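Local coordinates for N-acetyl-beta-D glucosaminidase (PDB 4ZM6), which probably hydrolyses terminal N-acetyl-beta-D-glucosamine as a family 3 glycoside hydrolase and carries a GCN5-related glucosamine N-acetyltransferase region that binds acetyl-CoA, at residues N83-R88 with I146-Y151; L382-A387 with R474-A479; E410-F415 with G451-N456; S418-K421 with N425-Y428; T494-Y499 with V510-G515. All coordinates share one frame; numbering follows the deposited sequence.

How the contacts relate
The five contacts illustrate how a multidomain chain joins a barrel domain to an alpha/beta layer. Contact 1 comes first along the chain, between loops of the glycosidase family 3 N-terminal domain. Contacts 2 to 5 all reach one mixed six-stranded sheet: contact 3 is nested in the loop closed by contact 2, contact 4 lies inside contact 3, and contact 5 follows. Strands 447-452, 475-479 and 494-497 lie side by side and connect contacts 3, 2 and 5, while helix 413-422 serves contacts 3 and 4. Centres of contacts 2 and 5 are about 8 Å apart. Val148 packs against Tyr499, so contact 1 touches contact 5 and the two domains meet there.

Contact 1. Residues N83-R88 with I146-Y151; sequences NGVVRR and IGVRSY
Two loops of the TIM-barrel N-terminal domain of this family 3 glycosidase meet where Val85 and Val86 face Val148 and Arg149. One loop follows strand 76-79 and the other follows strand 129-130, neighbours in the parallel sheet of the barrel. The short type I turn from Gly147 to Ser150 carries both Val148 and Arg149 at its two central positions; the turn's own bond, Ser150 N to Gly147 O, is weak.

The apolar heart is a meeting of methyl groups. Val85 CG1 lies 3.5 Å from Val148 CG2, and the other branch, Val85 CG2, stands 3.8 Å from the same Val148 CG2, which thus sits against both branches of its partner. The two valines approach obliquely.

Arg149 works differently, since its aliphatic stem runs across the valines at about a right angle. Its CG is 4.2 Å from Val85 CG2, and Val86 CG1 lies 3.8 Å from Arg149 NE, oblique to the guanidinium plane. A bend at chi3 (68°) turns the chain there, while Ile146 CD1 covers one face of the guanidinium, 3.5 Å above the plane and offset toward its rim. The polar end is held by residues just ahead of the two segments: NE forms a salt bridge with Glu82 OE2, and NH1 bonds to Val145 O. An arginine that offers its stem to valines while its charge is paired alongside lets hydrophobic and ionic contacts share one residue. Loop-to-loop packing of this kind, between segments that follow successive parallel strands, belongs to the beta/alpha barrel fold.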
# COMPACT_ATOMS: atom_id res chain seq x y z
N ASN A 83 25.82 -14.54 4.53
CA ASN A 83 26.82 -13.87 3.68
C ASN A 83 27.73 -12.82 4.33
O ASN A 83 28.95 -12.85 4.12
CB ASN A 83 26.20 -13.29 2.39
CG ASN A 83 25.65 -14.36 1.47
OD1 ASN A 83 24.51 -14.28 1.02
ND2 ASN A 83 26.47 -15.37 1.19
N GLY A 84 27.17 -11.91 5.11
CA GLY A 84 27.98 -10.84 5.71
C GLY A 84 28.86 -11.34 6.84
O GLY A 84 29.89 -11.99 6.61
N VAL A 85 28.46 -11.02 8.06
CA VAL A 85 29.18 -11.48 9.25
C VAL A 85 29.08 -13.01 9.39
O VAL A 85 30.10 -13.67 9.65
CB VAL A 85 28.73 -10.74 10.54
CG1 VAL A 85 29.11 -9.27 10.47
CG2 VAL A 85 27.23 -10.89 10.79
N VAL A 86 27.88 -13.56 9.17
CA VAL A 86 27.64 -15.02 9.26
C VAL A 86 27.75 -15.67 7.88
O VAL A 86 27.06 -15.28 6.94
CB VAL A 86 26.29 -15.37 9.99
CG1 VAL A 86 25.30 -14.20 10.02
CG2 VAL A 86 25.62 -16.61 9.39
N ARG A 87 28.63 -16.67 7.75
CA ARG A 87 28.92 -17.29 6.46
C ARG A 87 29.77 -18.57 6.60
O ARG A 87 30.98 -18.49 6.86
CB ARG A 87 29.63 -16.30 5.54
N ARG A 88 29.16 -19.73 6.39
CA ARG A 88 29.81 -21.04 6.65
C ARG A 88 30.83 -21.46 5.58
O ARG A 88 31.69 -22.30 5.84
CB ARG A 88 28.78 -22.17 6.77
CG ARG A 88 27.50 -21.86 7.53
CD ARG A 88 27.73 -21.13 8.84
NE ARG A 88 26.61 -21.36 9.76
CZ ARG A 88 26.31 -20.60 10.81
NH1 ARG A 88 27.01 -19.52 11.11
NH2 ARG A 88 25.26 -20.93 11.57
N ILE A 146 20.75 -9.96 15.85
CA ILE A 146 20.43 -9.47 14.52
C ILE A 146 20.93 -8.05 14.48
O ILE A 146 20.27 -7.14 14.96
CB ILE A 146 18.90 -9.45 14.23
CG1 ILE A 146 18.23 -10.77 14.65
CG2 ILE A 146 18.65 -9.14 12.76
CD1 ILE A 146 18.87 -12.02 14.11
N GLY A 147 22.13 -7.86 13.95
CA GLY A 147 22.66 -6.52 13.83
C GLY A 147 22.63 -6.22 12.36
O GLY A 147 21.59 -5.87 11.82
N VAL A 148 23.78 -6.42 11.73
CA VAL A 148 23.91 -6.25 10.28
C VAL A 148 23.30 -7.43 9.50
O VAL A 148 23.35 -7.45 8.28
CB VAL A 148 25.38 -6.03 9.87
CG1 VAL A 148 25.90 -4.75 10.50
CG2 VAL A 148 26.26 -7.22 10.27
N ARG A 149 22.73 -8.40 10.22
CA ARG A 149 22.01 -9.50 9.59
C ARG A 149 20.65 -9.04 9.05
O ARG A 149 20.06 -9.72 8.21
CB ARG A 149 21.80 -10.64 10.59
CG ARG A 149 23.10 -11.28 11.07
CD ARG A 149 22.85 -12.21 12.24
NE ARG A 149 22.08 -13.40 11.86
CZ ARG A 149 21.55 -14.27 12.71
NH1 ARG A 149 21.71 -14.11 14.03
NH2 ARG A 149 20.86 -15.31 12.26
N SER A 150 20.14 -7.92 9.56
CA SER A 150 18.92 -7.32 9.02
C SER A 150 19.27 -6.30 7.95
O SER A 150 20.29 -5.63 8.05
CB SER A 150 18.10 -6.66 10.13
OG SER A 150 17.06 -5.85 9.59
N TYR A 151 18.42 -6.17 6.94
CA TYR A 151 18.66 -5.23 5.84
C TYR A 151 18.60 -3.78 6.32
O TYR A 151 19.22 -2.90 5.71
CB TYR A 151 17.66 -5.43 4.70
CG TYR A 151 17.69 -6.80 4.04
CD1 TYR A 151 18.71 -7.15 3.16
CD2 TYR A 151 16.68 -7.73 4.29
CE1 TYR A 151 18.72 -8.39 2.54
CE2 TYR A 151 16.69 -8.98 3.69
CZ TYR A 151 17.71 -9.31 2.81
OH TYR A 151 17.72 -10.55 2.21

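Contact 2. Residues L382-A387 with R474-A479; sequences LPIRPA and RLVVAA
Val476, on strand 475-479 in the mixed six-stranded sheet of an alpha/beta layer, receives Leu382 and Ile384 from the loop that links strands 373-377 and 392-397. The case shows how one branch of a valine can serve two partners at once. Val476 CG1 lies 4.4 Å from Leu382 CD2 and 4.4 Å from Ile384 CG2, so both methyls meet CG1 from the loop side.

The torsions account for this. Leu382 has CG opposite the carbonyl carbon (chi1 -67°), and with CD1 extended (chi2 -176°) the branch that meets Val476 is the other methyl, CD2. In Ile384 the first torsion of 66° sets CG1 between the backbone N and the carbonyl carbon, and CG2 falls opposite the carbonyl carbon, where it faces the strand. Between the two residues the peptide bond before Pro383 is cis.

These are light van der Waals touches, with no hydrogen bond joining the loop to the strand. Further support comes from the neighbours: Leu382 and Ile384 both rest on Ile513 of helix 503-513, Ile384 also touches Trp447, and Val476 contacts Thr494 on the adjoining strand. Trp447 is in turn the cation-pi partner of Arg474, whose NH1 bonds to Asp446 O. The loop is tied to the end of that helix by its main chain, through a hydrogen bond between Ile384 N and Ile513 O.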
# COMPACT_ATOMS: atom_id res chain seq x y z
N LEU A 382 38.34 13.17 5.23
CA LEU A 382 38.22 12.25 4.11
C LEU A 382 37.93 13.02 2.83
O LEU A 382 37.15 13.96 2.85
CB LEU A 382 37.08 11.25 4.31
CG LEU A 382 37.18 10.22 5.44
CD1 LEU A 382 35.96 9.31 5.36
CD2 LEU A 382 38.47 9.42 5.34
N PRO A 383 38.55 12.62 1.71
CA PRO A 383 39.52 11.54 1.61
C PRO A 383 40.87 11.99 2.13
O PRO A 383 41.18 13.19 2.06
CB PRO A 383 39.58 11.26 0.11
CG PRO A 383 39.24 12.56 -0.53
CD PRO A 383 38.32 13.28 0.41
N ILE A 384 41.65 11.05 2.67
CA ILE A 384 42.99 11.37 3.17
C ILE A 384 44.00 11.21 2.04
O ILE A 384 43.89 10.31 1.20
CB ILE A 384 43.41 10.54 4.41
CG1 ILE A 384 43.55 9.04 4.10
CG2 ILE A 384 42.40 10.74 5.53
CD1 ILE A 384 44.29 8.28 5.18
N ARG A 385 44.97 12.12 2.02
CA ARG A 385 46.01 12.11 1.00
C ARG A 385 47.33 12.34 1.72
O ARG A 385 47.94 13.40 1.56
CB ARG A 385 45.77 13.20 -0.05
CG ARG A 385 44.41 13.16 -0.73
CD ARG A 385 44.06 14.51 -1.32
NE ARG A 385 42.65 14.64 -1.68
CZ ARG A 385 42.07 14.02 -2.71
NH1 ARG A 385 42.77 13.20 -3.50
NH2 ARG A 385 40.78 14.22 -2.96
N PRO A 386 47.76 11.36 2.52
CA PRO A 386 48.99 11.52 3.29
C PRO A 386 50.23 11.56 2.41
O PRO A 386 50.22 11.06 1.28
CB PRO A 386 49.01 10.27 4.18
CG PRO A 386 48.25 9.25 3.41
CD PRO A 386 47.17 10.02 2.70
N ALA A 387 51.28 12.17 2.93
CA ALA A 387 52.59 12.11 2.30
C ALA A 387 53.27 10.81 2.71
O ALA A 387 53.10 10.35 3.84
CB ALA A 387 53.43 13.32 2.70
N ARG A 474 44.57 14.13 13.24
CA ARG A 474 43.53 13.83 12.26
C ARG A 474 43.02 12.40 12.46
O ARG A 474 43.70 11.43 12.13
CB ARG A 474 44.05 14.04 10.84
CG ARG A 474 44.72 15.39 10.63
CD ARG A 474 45.25 15.55 9.22
NE ARG A 474 46.16 16.69 9.14
CZ ARG A 474 47.44 16.68 9.51
NH1 ARG A 474 48.00 15.58 10.00
NH2 ARG A 474 48.16 17.78 9.39
N LEU A 475 41.82 12.29 13.01
CA LEU A 475 41.22 11.01 13.38
C LEU A 475 40.17 10.61 12.37
O LEU A 475 39.41 11.45 11.93
CB LEU A 475 40.56 11.14 14.75
CG LEU A 475 39.85 9.91 15.31
CD1 LEU A 475 40.84 8.80 15.62
CD2 LEU A 475 39.06 10.29 16.55
N VAL A 476 40.13 9.33 12.00
CA VAL A 476 38.98 8.77 11.28
C VAL A 476 38.60 7.48 11.98
O VAL A 476 39.47 6.69 12.36
CB VAL A 476 39.25 8.56 9.75
CG1 VAL A 476 40.50 9.29 9.28
CG2 VAL A 476 39.35 7.08 9.38
N VAL A 477 37.30 7.26 12.15
CA VAL A 477 36.79 6.06 12.82
C VAL A 477 35.94 5.21 11.87
O VAL A 477 34.94 5.69 11.34
CB VAL A 477 35.95 6.44 14.06
CG1 VAL A 477 35.44 5.19 14.77
CG2 VAL A 477 36.77 7.31 15.00
N ALA A 478 36.35 3.96 11.68
CA ALA A 478 35.62 3.01 10.84
C ALA A 478 35.02 1.91 11.70
O ALA A 478 35.76 1.09 12.27
CB ALA A 478 36.55 2.41 9.80
N ALA A 479 33.69 1.88 11.80
CA ALA A 479 32.96 0.81 12.49
C ALA A 479 32.60 -0.31 11.51
O ALA A 479 31.94 -0.07 10.50
CB ALA A 479 31.71 1.36 13.15

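Contact 3. Residues E410-F415 with G451-N456; sequences EPFNSF and GTANAN
The ring of Phe412 approaches the strand end at Gly451-Ala453 with Thr452 O at its edge, close to the ring plane and 3.8 Å from Phe412 CZ. Gly451 C and Ala453 CB meet the same ring obliquely. Nearest is Phe412 CZ, 3.5 Å from Gly451 C, while Phe412 CE1 lies 3.6 Å from Gly451 CA. Because Gly451 has no side chain, the far end of the ring, CZ and CE1, comes up to the main chain. On the other flank, Phe412 CE2 touches Ala453 CB at 4.2 Å, an ordinary apolar contact.

No hydrogen bond crosses here; three successive residues and one aromatic ring make the contact. Phe412 sits in the type I turn from Glu410 to Asn413 that leads into helix 413-422, and the ring also packs on Val480. The side chain of Thr452 points away, with OG1 bonded to Asp485 OD2. One turn further along the helix, Phe415 stacks on Phe394 and touches Ala478. An aromatic residue of the turn that leads into a helix, set against the end of a central parallel strand, is helix-to-sheet packing of an alpha/beta sandwich.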
# COMPACT_ATOMS: atom_id res chain seq x y z
N GLU A 410 41.60 -12.57 14.04
CA GLU A 410 42.10 -11.23 13.91
C GLU A 410 41.45 -10.69 12.69
O GLU A 410 41.98 -10.77 11.62
CB GLU A 410 43.59 -11.25 13.75
CG GLU A 410 44.33 -11.33 15.06
CD GLU A 410 45.67 -11.97 14.89
OE1 GLU A 410 45.74 -13.05 14.33
OE2 GLU A 410 46.67 -11.38 15.31
N PRO A 411 40.20 -10.11 12.92
CA PRO A 411 39.45 -9.84 11.69
C PRO A 411 39.81 -8.53 11.06
O PRO A 411 39.45 -8.26 9.94
CB PRO A 411 38.03 -9.81 12.17
CG PRO A 411 38.12 -9.06 13.41
CD PRO A 411 39.31 -9.61 14.08
N PHE A 412 40.61 -7.75 11.76
CA PHE A 412 41.02 -6.44 11.30
C PHE A 412 42.33 -6.48 10.57
O PHE A 412 42.86 -5.48 10.21
CB PHE A 412 41.20 -5.56 12.48
CG PHE A 412 40.02 -4.77 12.81
CD1 PHE A 412 39.67 -3.69 12.06
CD2 PHE A 412 39.27 -5.08 13.90
CE1 PHE A 412 38.58 -2.93 12.39
CE2 PHE A 412 38.18 -4.33 14.25
CZ PHE A 412 37.84 -3.25 13.50
N ASN A 413 42.86 -7.65 10.39
CA ASN A 413 44.08 -7.85 9.60
C ASN A 413 43.91 -7.57 8.12
O ASN A 413 44.84 -7.10 7.47
CB ASN A 413 44.57 -9.30 9.72
CG ASN A 413 45.24 -9.58 11.04
OD1 ASN A 413 45.34 -8.71 11.92
ND2 ASN A 413 45.72 -10.81 11.20
N SER A 414 42.74 -7.90 7.58
CA SER A 414 42.43 -7.57 6.19
C SER A 414 42.42 -6.05 6.01
O SER A 414 42.93 -5.53 5.03
CB SER A 414 41.09 -8.18 5.77
OG SER A 414 40.08 -7.91 6.72
N PHE A 415 41.85 -5.35 6.99
CA PHE A 415 41.92 -3.89 7.00
C PHE A 415 43.39 -3.49 6.89
O PHE A 415 43.75 -2.70 6.04
CB PHE A 415 41.29 -3.33 8.30
CG PHE A 415 40.69 -1.96 8.15
CD1 PHE A 415 41.49 -0.85 7.90
CD2 PHE A 415 39.32 -1.76 8.31
CE1 PHE A 415 40.94 0.42 7.79
CE2 PHE A 415 38.77 -0.50 8.20
CZ PHE A 415 39.57 0.59 7.94
N GLY A 451 39.60 1.28 14.41
CA GLY A 451 38.66 0.27 13.97
C GLY A 451 37.81 -0.15 15.15
O GLY A 451 38.31 -0.79 16.08
N THR A 452 36.54 0.23 15.13
CA THR A 452 35.60 -0.24 16.14
C THR A 452 34.79 -1.40 15.59
O THR A 452 34.55 -1.49 14.39
CB THR A 452 34.64 0.87 16.62
OG1 THR A 452 33.72 1.20 15.58
CG2 THR A 452 35.44 2.11 17.04
N ALA A 453 34.42 -2.31 16.49
CA ALA A 453 33.55 -3.43 16.18
C ALA A 453 32.56 -3.52 17.33
O ALA A 453 32.89 -4.04 18.40
CB ALA A 453 34.37 -4.70 16.05
N ASN A 454 31.36 -2.98 17.11
CA ASN A 454 30.31 -2.90 18.13
C ASN A 454 30.80 -2.26 19.43
O ASN A 454 30.64 -2.82 20.52
CB ASN A 454 29.68 -4.28 18.39
CG ASN A 454 28.80 -4.75 17.24
OD1 ASN A 454 28.47 -3.98 16.34
ND2 ASN A 454 28.39 -6.01 17.27
N ALA A 455 31.42 -1.09 19.31
CA ALA A 455 31.82 -0.29 20.47
C ALA A 455 30.63 -0.08 21.41
O ALA A 455 30.77 -0.20 22.62
CB ALA A 455 32.39 1.05 20.03
N ASN A 456 29.46 0.20 20.84
CA ASN A 456 28.22 0.36 21.63
C ASN A 456 27.81 -0.87 22.46
O ASN A 456 26.74 -0.86 23.08
CB ASN A 456 27.04 0.83 20.73
CG ASN A 456 26.44 -0.28 19.85
OD1 ASN A 456 25.38 -0.09 19.26
ND2 ASN A 456 27.12 -1.42 19.76

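Contact 4. Residues S418-K421 with N425-Y428; sequences SLLK and NLEY
Ser418 OG is gripped by Glu507 OE2 and by Ser414 O; the bond to Glu507 ties helix 413-422 to helix 503-513, and that to Ser414 O is a weak one within the helix. Ser418 takes no part in the meeting of its neighbours Leu419 and Leu420 with Leu426 of the strand, which is wholly apolar. Leu426 CD2 reaches Leu419 CB at 3.7 Å, the closest approach of the two segments, and the forked ends of both leucines also come together, with Leu419 CD1 4.2 Å from Leu426 CD1. The two side chains cross at about a right angle. Leu426 carries CG anti to the backbone N (chi1 -176°), and its CD2 meets Leu419, which places its own CG opposite the carbonyl carbon.

Helix 413-422 is the connection between strands 392-397 and 426-431, which run parallel and side by side, so this is a beta-alpha-beta unit at one margin of the sheet; only three residues separate the two segments. Strand pairing rests on the backbone bonds of Glu427 with Ile392 and Phe394. Leu419 lies on the inner side, where it also touches Phe394, Val510 and Phe514.

Leu420 makes a more peripheral touch. It is exposed, and its CD2 stands 4.3 Å from Leu426 CD2, the same methyl that meets Leu419 CB.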
# COMPACT_ATOMS: atom_id res chain seq x y z
N SER A 418 44.90 -4.03 3.50
CA SER A 418 44.43 -3.10 2.52
C SER A 418 45.02 -1.75 2.71
O SER A 418 45.15 -1.02 1.78
CB SER A 418 42.91 -3.03 2.56
OG SER A 418 42.34 -4.22 2.06
N LEU A 419 45.37 -1.41 3.93
CA LEU A 419 46.01 -0.14 4.19
C LEU A 419 47.41 -0.12 3.64
O LEU A 419 47.90 0.88 3.19
CB LEU A 419 46.13 0.03 5.67
CG LEU A 419 44.90 0.57 6.30
CD1 LEU A 419 45.12 0.59 7.78
CD2 LEU A 419 44.72 1.96 5.77
N LEU A 420 48.05 -1.26 3.73
CA LEU A 420 49.43 -1.46 3.23
C LEU A 420 49.58 -1.22 1.73
O LEU A 420 50.62 -0.73 1.29
CB LEU A 420 49.93 -2.88 3.55
CG LEU A 420 50.47 -3.12 4.96
CD1 LEU A 420 50.67 -4.61 5.18
CD2 LEU A 420 51.77 -2.35 5.18
N LYS A 421 48.56 -1.57 0.95
CA LYS A 421 48.61 -1.33 -0.50
C LYS A 421 48.74 0.17 -0.82
O LYS A 421 49.35 0.54 -1.83
CB LYS A 421 47.40 -1.94 -1.22
N ASN A 425 54.20 3.36 5.76
CA ASN A 425 54.63 3.94 7.03
C ASN A 425 53.46 3.85 8.02
O ASN A 425 52.77 4.83 8.31
CB ASN A 425 55.13 5.38 6.81
CG ASN A 425 56.03 5.88 7.93
OD1 ASN A 425 56.34 7.07 7.99
ND2 ASN A 425 56.48 4.98 8.80
N LEU A 426 53.26 2.64 8.54
CA LEU A 426 52.03 2.27 9.20
C LEU A 426 52.29 1.43 10.45
O LEU A 426 53.10 0.50 10.40
CB LEU A 426 51.17 1.47 8.21
CG LEU A 426 49.76 1.03 8.63
CD1 LEU A 426 48.83 2.23 8.71
CD2 LEU A 426 49.23 0.00 7.65
N GLU A 427 51.59 1.74 11.54
CA GLU A 427 51.63 0.93 12.75
C GLU A 427 50.26 0.32 13.06
O GLU A 427 49.26 1.04 13.17
CB GLU A 427 52.09 1.76 13.94
CG GLU A 427 52.30 0.96 15.22
CD GLU A 427 53.06 1.72 16.28
OE1 GLU A 427 53.64 1.06 17.18
OE2 GLU A 427 53.08 2.97 16.21
N TYR A 428 50.23 -0.97 13.27
CA TYR A 428 49.00 -1.65 13.47
C TYR A 428 49.03 -2.27 14.84
O TYR A 428 49.85 -3.09 15.14
CB TYR A 428 48.86 -2.68 12.38
CG TYR A 428 47.82 -3.73 12.52
CD1 TYR A 428 48.08 -4.99 12.10
CD2 TYR A 428 46.57 -3.46 13.00
CE1 TYR A 428 47.16 -5.96 12.18
CE2 TYR A 428 45.64 -4.44 13.09
CZ TYR A 428 45.96 -5.70 12.67
OH TYR A 428 45.09 -6.73 12.72

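Contact 5. Residues T494-Y499 with V510-G515; sequences TYLVTY and VRLIFG
Leu496 and Ile513 make the close part of this contact, their side chains crossing at about a right angle. Both branches of the leucine are used: CD1 of Leu496 lies 4.1 Å from Ile513 CG1, and CD2 of Leu496 lies 4.1 Å from Ile513 CD1. A first torsion of 71° puts Leu496 CG between the backbone N and the carbonyl carbon, from where the fork faces the helix. Leu512 is looser, with a single touch of its CD1 on Leu496 CD1 at 4.3 Å, and it turns also to Val374 of the edge strand 373-377. The side chain of Leu512 is about 8 Å from that of Arg520, a residue that binds acetyl-CoA.

Helix 503-513 follows strand 494-497 in the chain and packs back against the sheet, as in alpha/beta folds. Its C-terminal end is closed by a Schellman motif: Gly515 N bonds to Leu512 O at 3.1 Å, Glu516 N reaches Arg511 O, and Gly515 takes a positive phi of 71°.

Away from the contact, the end of the helix comes out to solvent: Gly515 is exposed, and the partly exposed Arg511 forms salt bridges through NH1 with Asp369 and through NE with Glu516.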
# COMPACT_ATOMS: atom_id res chain seq x y z
N THR A 494 34.73 12.66 11.90
CA THR A 494 34.91 11.87 10.68
C THR A 494 34.75 10.37 10.98
O THR A 494 35.58 9.76 11.65
CB THR A 494 36.23 12.25 9.95
OG1 THR A 494 36.81 11.11 9.32
CG2 THR A 494 37.23 12.89 10.92
N TYR A 495 33.65 9.81 10.47
CA TYR A 495 33.18 8.47 10.82
C TYR A 495 32.56 7.80 9.59
O TYR A 495 31.85 8.46 8.82
CB TYR A 495 32.15 8.58 11.94
CG TYR A 495 31.45 7.29 12.34
CD1 TYR A 495 32.09 6.33 13.10
CD2 TYR A 495 30.12 7.05 11.98
CE1 TYR A 495 31.45 5.16 13.47
CE2 TYR A 495 29.47 5.89 12.35
CZ TYR A 495 30.14 4.95 13.09
OH TYR A 495 29.50 3.79 13.47
N LEU A 496 32.84 6.51 9.41
CA LEU A 496 32.27 5.74 8.30
C LEU A 496 31.89 4.34 8.78
O LEU A 496 32.28 3.92 9.87
CB LEU A 496 33.25 5.65 7.12
CG LEU A 496 34.52 4.79 7.28
CD1 LEU A 496 34.95 4.21 5.94
CD2 LEU A 496 35.65 5.57 7.91
N VAL A 497 31.15 3.62 7.95
CA VAL A 497 30.64 2.30 8.33
C VAL A 497 30.74 1.33 7.16
O VAL A 497 30.56 1.71 6.00
CB VAL A 497 29.18 2.38 8.84
CG1 VAL A 497 29.13 3.17 10.15
CG2 VAL A 497 28.26 3.02 7.80
N THR A 498 31.07 0.07 7.47
CA THR A 498 31.28 -0.95 6.45
C THR A 498 30.24 -2.05 6.52
O THR A 498 30.20 -2.92 5.64
CB THR A 498 32.68 -1.58 6.56
OG1 THR A 498 32.71 -2.54 7.63
CG2 THR A 498 33.74 -0.51 6.81
N TYR A 499 29.42 -2.05 7.57
CA TYR A 499 28.33 -3.01 7.75
C TYR A 499 28.76 -4.48 7.87
O TYR A 499 27.91 -5.36 8.01
CB TYR A 499 27.29 -2.87 6.61
CG TYR A 499 26.81 -1.46 6.38
CD1 TYR A 499 25.91 -0.85 7.25
CD2 TYR A 499 27.26 -0.72 5.28
CE1 TYR A 499 25.46 0.44 7.04
CE2 TYR A 499 26.82 0.58 5.07
CZ TYR A 499 25.92 1.15 5.95
OH TYR A 499 25.48 2.44 5.74
N VAL A 510 38.86 1.01 2.88
CA VAL A 510 40.15 1.67 2.66
C VAL A 510 40.12 2.50 1.38
O VAL A 510 40.57 3.65 1.37
CB VAL A 510 41.30 0.66 2.62
CG1 VAL A 510 42.58 1.31 2.11
CG2 VAL A 510 41.52 0.07 4.00
N ARG A 511 39.58 1.93 0.31
CA ARG A 511 39.41 2.66 -0.95
C ARG A 511 38.66 3.98 -0.74
O ARG A 511 39.03 5.01 -1.31
CB ARG A 511 38.66 1.81 -1.97
CG ARG A 511 39.38 0.54 -2.37
CD ARG A 511 38.80 -0.05 -3.64
NE ARG A 511 39.22 0.73 -4.81
CZ ARG A 511 38.58 0.76 -5.97
NH1 ARG A 511 37.45 0.08 -6.15
NH2 ARG A 511 39.06 1.51 -6.97
N LEU A 512 37.62 3.93 0.09
CA LEU A 512 36.83 5.11 0.42
C LEU A 512 37.66 6.13 1.19
O LEU A 512 37.62 7.32 0.89
CB LEU A 512 35.61 4.72 1.27
CG LEU A 512 34.27 5.38 0.93
CD1 LEU A 512 33.27 5.08 2.03
CD2 LEU A 512 34.41 6.88 0.72
N ILE A 513 38.43 5.65 2.16
CA ILE A 513 39.27 6.51 3.00
C ILE A 513 40.33 7.24 2.18
O ILE A 513 40.58 8.42 2.40
CB ILE A 513 39.89 5.71 4.18
CG1 ILE A 513 38.80 5.40 5.22
CG2 ILE A 513 41.03 6.47 4.84
CD1 ILE A 513 39.18 4.31 6.21
N PHE A 514 40.95 6.54 1.22
CA PHE A 514 41.94 7.17 0.34
C PHE A 514 41.34 7.83 -0.90
O PHE A 514 42.07 8.24 -1.80
CB PHE A 514 43.02 6.15 -0.05
CG PHE A 514 43.95 5.82 1.08
CD1 PHE A 514 43.60 4.87 2.02
CD2 PHE A 514 45.15 6.50 1.23
CE1 PHE A 514 44.44 4.58 3.07
CE2 PHE A 514 46.00 6.21 2.28
CZ PHE A 514 45.64 5.24 3.21
N GLY A 515 40.02 7.95 -0.96
CA GLY A 515 39.36 8.69 -2.03
C GLY A 515 39.39 8.05 -3.41
O GLY A 515 39.17 8.72 -4.41